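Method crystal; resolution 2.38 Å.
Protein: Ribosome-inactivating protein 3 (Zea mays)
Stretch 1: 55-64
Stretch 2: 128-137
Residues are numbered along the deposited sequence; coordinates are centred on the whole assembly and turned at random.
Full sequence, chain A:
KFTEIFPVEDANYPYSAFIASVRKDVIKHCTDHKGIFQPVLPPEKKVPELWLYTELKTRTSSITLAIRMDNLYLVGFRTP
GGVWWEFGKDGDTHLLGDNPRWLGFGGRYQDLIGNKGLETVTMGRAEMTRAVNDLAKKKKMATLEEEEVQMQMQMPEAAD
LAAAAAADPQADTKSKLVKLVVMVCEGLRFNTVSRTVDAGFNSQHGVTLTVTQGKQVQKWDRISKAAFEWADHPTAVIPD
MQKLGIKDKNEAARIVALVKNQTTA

Stretch 1, residues 55-64: ELKTRTSSIT
Stretch 2, residues 128-137: MTRAVNDLAK

Residues 55-64 form a β-hairpin: strand 55-57, a turn, and strand 62-64. Against it lies the helix that includes Met128 to Asp134, which enters from earlier in the chain. Strand 62-64 and the helix run at 82° to each other, nearly perpendicular, with their axes 7.3 Å apart at closest approach. Three pairs set the register: Thr58 CA to Thr129 CA at 6.3 Å, Ser61 CA to Asn133 CA at 5.8 Å, and Ile63 CA to Ala136 CA at 5.8 Å. Altogether 476 Å² is buried.

Backbone hydrogen bonds hold each element in shape. In the hairpin, Leu56 N to Ile63 O (2.9 Å) and Ile63 N to Leu56 O (3.0 Å) make a reciprocal pair, and Thr58 N to Ser61 O (2.9 Å) closes the turn. Glu55 and Leu56 have phi/psi near -98/116 and Lys57 -117/145, whereas Ser62 and Ile63 are more extended, at -173/162 and -149/154. The turn runs through Thr58 (-102/-154), Arg59 (-90/-15), Thr60 (-108/-57) and Ser61 (-133/-167). The helix, near -65/-45, carries i to i-4 bonds such as Asn133 N to Thr129 O (3.1 Å) and Ala136 N to Val132 O (2.8 Å).

Apolar packing centres on Val132 (chi1 t), whose CB points toward the hairpin. A compact, branched side chain suits this close approach: Val132 CG2 lies 3.6 Å from Leu56 CB, and Val132 CG1 lies 3.8 Å from Ile63 CG1 and 3.4 Å from Leu56 O. Leu56 is m,t; Ile63 is p,t. Leu56 and Thr58 point toward the helix and Lys57, between them, points away; on the other strand Ser62 points away and Ile63 toward. Ile63 extends the apolar patch along the helix, with Ile63 CD1 4.2 Å from Leu135 CB (Leu135 is m,t) and Ile63 CG2 3.9 Å from Ala136 CB. Ala136, with only a methyl for a side chain, leaves room for Ile63 CG2 to lie 3.6 Å from Ala136 CA.

The polar contact lies at the turn. Asn133 (chi1 m, chi2 159°) has a CB directed sideways, but its amide end comes nearer, and Asn133 ND2 donates to Thr58 OG1 at 3.1 Å, nearly linear at 171°. Thr58 OG1 (chi1 p) also accepts from Thr60 N (2.6 Å) and Ser61 N (2.7 Å), so one side chain ties the turn together and anchors it to the helix. Its methyl, Thr58 CG2, lies 3.9 Å from Thr129 O.

One water completes this arrangement. It donates to Asn133 OD1 at 3.0 Å and accepts from Thr60 OG1 at 3.0 Å, with a weak bond from Thr58 OG1 at 3.4 Å. Asparagine suits this site because its amide offers both a donor and an acceptor.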

# COMPACT_ATOMS: atom_id res chain seq x y z
N GLU A 55 -8.54 -8.24 -5.55
CA GLU A 55 -8.60 -9.56 -4.93
C GLU A 55 -7.31 -10.31 -5.20
O GLU A 55 -7.00 -10.64 -6.35
CB GLU A 55 -9.77 -10.38 -5.48
CG GLU A 55 -10.10 -11.58 -4.61
CD GLU A 55 -10.90 -12.64 -5.34
OE1 GLU A 55 -11.87 -12.28 -6.03
OE2 GLU A 55 -10.56 -13.84 -5.21
N LEU A 56 -6.54 -10.56 -4.14
CA LEU A 56 -5.29 -11.30 -4.27
C LEU A 56 -5.54 -12.76 -3.89
O LEU A 56 -5.92 -13.08 -2.76
CB LEU A 56 -4.22 -10.70 -3.36
CG LEU A 56 -4.03 -9.19 -3.48
CD1 LEU A 56 -2.96 -8.74 -2.48
CD2 LEU A 56 -3.62 -8.84 -4.89
N LYS A 57 -5.31 -13.65 -4.85
CA LYS A 57 -5.53 -15.07 -4.62
C LYS A 57 -4.27 -15.91 -4.72
O LYS A 57 -3.36 -15.58 -5.50
CB LYS A 57 -6.51 -15.63 -5.66
CG LYS A 57 -7.59 -14.65 -6.12
CD LYS A 57 -8.13 -15.00 -7.51
CE LYS A 57 -9.43 -15.76 -7.42
NZ LYS A 57 -9.35 -17.07 -8.11
N THR A 58 -4.20 -16.95 -3.90
CA THR A 58 -3.16 -17.94 -4.05
C THR A 58 -3.72 -19.18 -4.74
O THR A 58 -4.70 -19.11 -5.49
CB THR A 58 -2.57 -18.35 -2.69
OG1 THR A 58 -3.52 -19.13 -1.96
CG2 THR A 58 -2.20 -17.11 -1.88
N ARG A 59 -3.10 -20.31 -4.46
CA ARG A 59 -3.65 -21.63 -4.80
C ARG A 59 -4.50 -22.13 -3.64
O ARG A 59 -5.29 -23.07 -3.78
CB ARG A 59 -2.51 -22.63 -4.99
CG ARG A 59 -2.88 -24.09 -4.71
CD ARG A 59 -1.70 -25.03 -4.83
NE ARG A 59 -2.11 -26.43 -4.78
CZ ARG A 59 -2.84 -26.97 -3.80
NH1 ARG A 59 -3.24 -26.22 -2.77
NH2 ARG A 59 -3.16 -28.26 -3.83
N THR A 60 -4.33 -21.51 -2.48
CA THR A 60 -4.99 -21.96 -1.26
C THR A 60 -6.13 -21.03 -0.85
O THR A 60 -7.27 -21.45 -0.71
CB THR A 60 -4.00 -22.09 -0.09
OG1 THR A 60 -3.11 -23.18 -0.33
CG2 THR A 60 -4.74 -22.32 1.22
N SER A 61 -5.79 -19.75 -0.67
CA SER A 61 -6.70 -18.80 -0.05
C SER A 61 -6.77 -17.52 -0.85
O SER A 61 -6.31 -17.46 -1.98
CB SER A 61 -6.23 -18.50 1.37
OG SER A 61 -7.26 -17.88 2.12
N SER A 62 -7.36 -16.48 -0.24
CA SER A 62 -7.47 -15.19 -0.90
C SER A 62 -8.02 -14.10 0.02
O SER A 62 -8.60 -14.38 1.07
CB SER A 62 -8.38 -15.29 -2.14
OG SER A 62 -9.72 -15.55 -1.76
N ILE A 63 -7.80 -12.85 -0.38
CA ILE A 63 -8.31 -11.70 0.36
C ILE A 63 -8.60 -10.58 -0.61
O ILE A 63 -8.01 -10.50 -1.69
CB ILE A 63 -7.31 -11.17 1.42
CG1 ILE A 63 -5.99 -10.74 0.77
CG2 ILE A 63 -7.07 -12.22 2.48
CD1 ILE A 63 -5.04 -10.01 1.71
N THR A 64 -9.52 -9.70 -0.24
CA THR A 64 -9.86 -8.57 -1.09
C THR A 64 -9.38 -7.30 -0.37
O THR A 64 -9.57 -7.15 0.83
CB THR A 64 -11.37 -8.46 -1.32
OG1 THR A 64 -11.88 -9.73 -1.76
CG2 THR A 64 -11.67 -7.41 -2.38
N MET A 128 4.31 -11.96 -1.17
CA MET A 128 2.90 -11.62 -1.31
C MET A 128 2.01 -12.86 -1.08
O MET A 128 0.88 -12.74 -0.59
CB MET A 128 2.63 -11.04 -2.70
CG MET A 128 1.21 -10.52 -2.87
SD MET A 128 0.88 -9.87 -4.53
CE MET A 128 1.65 -8.26 -4.47
N THR A 129 2.52 -14.03 -1.45
CA THR A 129 1.79 -15.28 -1.26
C THR A 129 1.57 -15.55 0.24
O THR A 129 0.46 -15.87 0.66
CB THR A 129 2.54 -16.49 -1.89
OG1 THR A 129 2.64 -16.29 -3.31
CG2 THR A 129 1.81 -17.80 -1.62
N ARG A 130 2.63 -15.41 1.03
CA ARG A 130 2.55 -15.64 2.47
C ARG A 130 1.70 -14.59 3.19
O ARG A 130 1.00 -14.91 4.16
CB ARG A 130 3.96 -15.67 3.07
CG ARG A 130 4.79 -16.86 2.64
CD ARG A 130 5.96 -17.09 3.57
NE ARG A 130 7.02 -16.09 3.42
CZ ARG A 130 7.86 -16.04 2.39
NH1 ARG A 130 7.77 -16.94 1.42
NH2 ARG A 130 8.79 -15.09 2.33
N ALA A 131 1.76 -13.35 2.72
CA ALA A 131 0.98 -12.27 3.31
C ALA A 131 -0.52 -12.53 3.15
O ALA A 131 -1.29 -12.37 4.10
CB ALA A 131 1.35 -10.95 2.67
N VAL A 132 -0.93 -12.92 1.95
CA VAL A 132 -2.33 -13.20 1.69
C VAL A 132 -2.79 -14.42 2.48
O VAL A 132 -3.82 -14.39 3.15
CB VAL A 132 -2.60 -13.43 0.17
CG1 VAL A 132 -4.04 -13.90 -0.05
CG2 VAL A 132 -2.36 -12.14 -0.60
N ASN A 133 -2.01 -15.50 2.43
CA ASN A 133 -2.37 -16.71 3.14
C ASN A 133 -2.48 -16.45 4.64
O ASN A 133 -3.34 -17.01 5.31
CB ASN A 133 -1.37 -17.82 2.84
CG ASN A 133 -1.53 -18.39 1.44
OD1 ASN A 133 -0.61 -18.99 0.89
ND2 ASN A 133 -2.72 -18.20 0.86
N ASP A 134 -1.61 -15.58 5.14
CA ASP A 134 -1.59 -15.22 6.55
C ASP A 134 -2.81 -14.38 6.91
O ASP A 134 -3.54 -14.72 7.85
CB ASP A 134 -0.33 -14.41 6.86
CG ASP A 134 0.07 -14.47 8.32
OD1 ASP A 134 -0.81 -14.37 9.19
OD2 ASP A 134 1.28 -14.62 8.59
N LEU A 135 -3.03 -13.30 6.17
CA LEU A 135 -4.15 -12.40 6.43
C LEU A 135 -5.52 -13.03 6.16
O LEU A 135 -6.54 -12.61 6.72
CB LEU A 135 -3.99 -11.11 5.61
CG LEU A 135 -2.80 -10.24 6.03
CD1 LEU A 135 -2.65 -9.08 5.07
CD2 LEU A 135 -3.01 -9.75 7.47
N ALA A 136 -5.54 -14.05 5.30
CA ALA A 136 -6.79 -14.75 5.00
C ALA A 136 -7.28 -15.40 6.27
O ALA A 136 -8.44 -15.78 6.38
CB ALA A 136 -6.57 -15.80 3.93
N LYS A 137 -6.38 -15.54 7.24
CA LYS A 137 -6.71 -16.14 8.53
C LYS A 137 -6.74 -15.14 9.67
O LYS A 137 -6.77 -15.56 10.83
CB LYS A 137 -5.70 -17.22 8.91
CG LYS A 137 -5.18 -18.03 7.77
CD LYS A 137 -4.55 -19.30 8.30
CE LYS A 137 -4.15 -20.21 7.15
NZ LYS A 137 -4.35 -21.64 7.51
O HOH W 1 -0.97 -21.23 -1.04